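PDB 5V00: protein Ves from Pseudomonas fluorescens, which is a bicupin protein involved in histidine utilization, although its precise molecular role is still unknown. Local coordinates for residues 9-14 / 155-160. Residues are numbered along the deposited sequence; the frame is centred on the assembly and turned at random.
Sequences SAISVW and KVLGEK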
ATOM      1  N   SER B   9       6.645  12.184 -10.188  1.00 51.91           N
ATOM      2  CA  SER B   9       5.863  12.930  -9.087  1.00 45.85           C
ATOM      3  C   SER B   9       5.793  12.138  -7.766  1.00 37.10           C
ATOM      4  O   SER B   9       6.811  12.006  -7.019  1.00 43.48           O
ATOM      5  CB  SER B   9       4.413  13.321  -9.571  1.00 51.03           C
ATOM      6  OG  SER B   9       3.503  12.202  -9.842  1.00 38.45           O
ATOM      7  N   ALA B  10       4.633  11.532  -7.495  1.00 32.08           N
ATOM      8  CA  ALA B  10       4.420  10.838  -6.234  1.00 24.50           C
ATOM      9  C   ALA B  10       4.903   9.373  -6.399  1.00 25.03           C
ATOM     10  O   ALA B  10       4.240   8.638  -7.162  1.00 22.20           O
ATOM     11  CB  ALA B  10       3.002  10.846  -5.932  1.00 27.04           C
ATOM     12  N   ILE B  11       6.009   8.998  -5.776  1.00 21.36           N
ATOM     13  CA  ILE B  11       6.570   7.659  -5.902  1.00 20.45           C
ATOM     14  C   ILE B  11       6.318   6.883  -4.653  1.00 24.55           C
ATOM     15  O   ILE B  11       6.567   7.410  -3.534  1.00 19.65           O
ATOM     16  CB  ILE B  11       8.083   7.727  -6.195  1.00 26.60           C
ATOM     17  CG1 ILE B  11       8.300   8.412  -7.565  1.00 31.77           C
ATOM     18  CG2 ILE B  11       8.721   6.338  -6.184  1.00 26.58           C
ATOM     19  CD1 ILE B  11       9.747   8.916  -7.735  1.00 36.16           C
ATOM     20  N   SER B  12       5.806   5.672  -4.780  1.00 19.06           N
ATOM     21  CA  SER B  12       5.637   4.742  -3.660  1.00 22.44           C
ATOM     22  C   SER B  12       6.408   3.469  -3.942  1.00 22.81           C
ATOM     23  O   SER B  12       6.514   3.068  -5.085  1.00 21.27           O
ATOM     24  CB  SER B  12       4.172   4.428  -3.522  1.00 22.47           C
ATOM     25  OG  SER B  12       3.425   5.530  -3.102  1.00 24.99           O
ATOM     26  N   VAL B  13       6.985   2.805  -2.935  1.00 19.22           N
ATOM     27  CA  VAL B  13       7.639   1.527  -3.114  1.00 18.94           C
ATOM     28  C   VAL B  13       6.905   0.531  -2.185  1.00 22.25           C
ATOM     29  O   VAL B  13       6.797   0.762  -0.960  1.00 24.06           O
ATOM     30  CB  VAL B  13       9.147   1.523  -2.842  1.00 19.88           C
ATOM     31  CG1 VAL B  13       9.751   0.146  -3.040  1.00 21.56           C
ATOM     32  CG2 VAL B  13       9.842   2.593  -3.685  1.00 22.87           C
ATOM     33  N   TRP B  14       6.325  -0.532  -2.767  1.00 18.25           N
ATOM     34  CA  TRP B  14       5.616  -1.585  -2.035  1.00 18.80           C
ATOM     35  C   TRP B  14       6.667  -2.686  -1.870  1.00 20.68           C
ATOM     36  O   TRP B  14       7.177  -3.276  -2.898  1.00 19.86           O
ATOM     37  CB  TRP B  14       4.394  -2.070  -2.825  1.00 19.82           C
ATOM     38  CG  TRP B  14       3.481  -1.006  -3.322  1.00 21.15           C
ATOM     39  CD1 TRP B  14       3.246  -0.589  -4.602  1.00 20.23           C
ATOM     40  CD2 TRP B  14       2.772  -0.109  -2.497  1.00 26.57           C
ATOM     41  NE1 TRP B  14       2.363   0.447  -4.630  1.00 20.61           N
ATOM     42  CE2 TRP B  14       2.086   0.793  -3.334  1.00 26.15           C
ATOM     43  CE3 TRP B  14       2.732   0.079  -1.122  1.00 40.37           C
ATOM     44  CZ2 TRP B  14       1.328   1.845  -2.850  1.00 35.19           C
ATOM     45  CZ3 TRP B  14       1.957   1.140  -0.628  1.00 46.32           C
ATOM     46  CH2 TRP B  14       1.263   2.011  -1.512  1.00 42.89           C
ATOM     47  N   LYS B 155      16.617  -1.385 -10.902  1.00 19.34           N
ATOM     48  CA  LYS B 155      16.833   0.038 -10.645  1.00 20.22           C
ATOM     49  C   LYS B 155      15.882   0.896 -11.415  1.00 21.86           C
ATOM     50  O   LYS B 155      15.774   0.740 -12.630  1.00 21.43           O
ATOM     51  CB  LYS B 155      18.267   0.423 -11.051  1.00 22.34           C
ATOM     52  CG  LYS B 155      19.366  -0.322 -10.273  1.00 27.70           C
ATOM     53  CD  LYS B 155      20.759   0.032 -10.802  1.00 36.02           C
ATOM     54  CE  LYS B 155      21.418   1.113 -10.043  1.00 49.05           C
ATOM     55  NZ  LYS B 155      22.456   1.814 -10.886  1.00 59.02           N
ATOM     56  N   VAL B 156      15.202   1.800 -10.732  1.00 19.57           N
ATOM     57  CA  VAL B 156      14.208   2.643 -11.347  1.00 20.18           C
ATOM     58  C   VAL B 156      13.947   3.833 -10.447  1.00 20.68           C
ATOM     59  O   VAL B 156      13.689   3.684  -9.234  1.00 18.87           O
ATOM     60  CB  VAL B 156      12.902   1.906 -11.693  1.00 19.76           C
ATOM     61  CG1 VAL B 156      12.371   1.113 -10.489  1.00 19.34           C
ATOM     62  CG2 VAL B 156      11.873   2.849 -12.291  1.00 24.05           C
ATOM     63  N   LEU B 157      14.078   5.021 -11.029  1.00 22.28           N
ATOM     64  CA  LEU B 157      13.776   6.283 -10.349  1.00 27.08           C
ATOM     65  C   LEU B 157      14.496   6.447  -9.032  1.00 24.94           C
ATOM     66  O   LEU B 157      13.935   6.944  -8.079  1.00 28.31           O
ATOM     67  CB  LEU B 157      12.282   6.463 -10.220  1.00 25.10           C
ATOM     68  CG  LEU B 157      11.527   6.755 -11.508  1.00 27.86           C
ATOM     69  CD1 LEU B 157      10.051   6.524 -11.461  1.00 27.94           C
ATOM     70  CD2 LEU B 157      11.872   8.159 -12.042  1.00 31.84           C
ATOM     71  N   GLY B 158      15.729   5.997  -8.952  1.00 25.44           N
ATOM     72  CA  GLY B 158      16.555   6.106  -7.802  1.00 28.60           C
ATOM     73  C   GLY B 158      16.336   5.082  -6.731  1.00 27.09           C
ATOM     74  O   GLY B 158      16.996   5.148  -5.695  1.00 28.15           O
ATOM     75  N   GLU B 159      15.428   4.111  -6.967  1.00 21.26           N
ATOM     76  CA  GLU B 159      15.106   3.056  -6.024  1.00 22.37           C
ATOM     77  C   GLU B 159      15.661   1.752  -6.553  1.00 24.08           C
ATOM     78  O   GLU B 159      15.994   1.603  -7.771  1.00 22.44           O
ATOM     79  CB  GLU B 159      13.614   2.991  -5.820  1.00 20.92           C
ATOM     80  CG  GLU B 159      12.965   4.244  -5.332  1.00 22.28           C
ATOM     81  CD  GLU B 159      13.467   4.749  -3.974  1.00 24.04           C
ATOM     82  OE1 GLU B 159      14.052   4.001  -3.217  1.00 24.24           O
ATOM     83  OE2 GLU B 159      13.222   5.952  -3.748  1.00 27.07           O
ATOM     84  N   LYS B 160      15.821   0.824  -5.640  1.00 21.40           N
ATOM     85  CA  LYS B 160      16.252  -0.498  -5.916  1.00 21.88           C
ATOM     86  C   LYS B 160      15.213  -1.491  -5.413  1.00 23.99           C
ATOM     87  O   LYS B 160      14.917  -1.601  -4.206  1.00 22.30           O
ATOM     88  CB  LYS B 160      17.600  -0.771  -5.235  1.00 25.23           C
ATOM     89  CG  LYS B 160      18.720   0.074  -5.812  1.00 29.46           C
ATOM     90  CD  LYS B 160      20.045  -0.324  -5.157  1.00 36.94           C
ATOM     91  CE  LYS B 160      21.178   0.442  -5.838  1.00 45.48           C
ATOM     92  NZ  LYS B 160      22.497   0.107  -5.230  1.00 49.47           N
TER
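Val13 carries CG1 anti to the backbone N (chi1 179°), which swings CG2 out beside that nitrogen and against the CG methylene of Glu159, with 3.9 Å between Val13 CG2 and Glu159 CG. Glu159 sets its CG anti to its own carbonyl carbon (chi1 -58°), and this methylene makes the nearest approach to the valine; the bend at chi2 (-60°) merely sets where the carboxylate goes. Two residues back along each segment the closest approach is longer: the end of the Ile11 chain reaches the base of the leucine side chain, Ile11 CD1 lying 4.3 Å from Leu157 CB. No hydrogen bond crosses between the two segments, which bury only 164 Å² and meet through side chains alone, though just beyond them Arg15 NH1 bonds to Lys160 O. Segment 155-160 is a tight hairpin whose type I' turn runs from Val156 to Glu159; Glu159 N donates to Val156 O at 2.9 Å, and Gly158 takes a positive phi there. Val13 and Glu159 also pack on Ala38 of the second subunit. Strand 10-14, an edge strand of its sheet within this chain, pairs with strand 166-170, from which Leu167 touches both Ile11 and Glu159, while the hairpin formed by strands 154-156 and 159-161 ends the facing sheet beside strand 176-181.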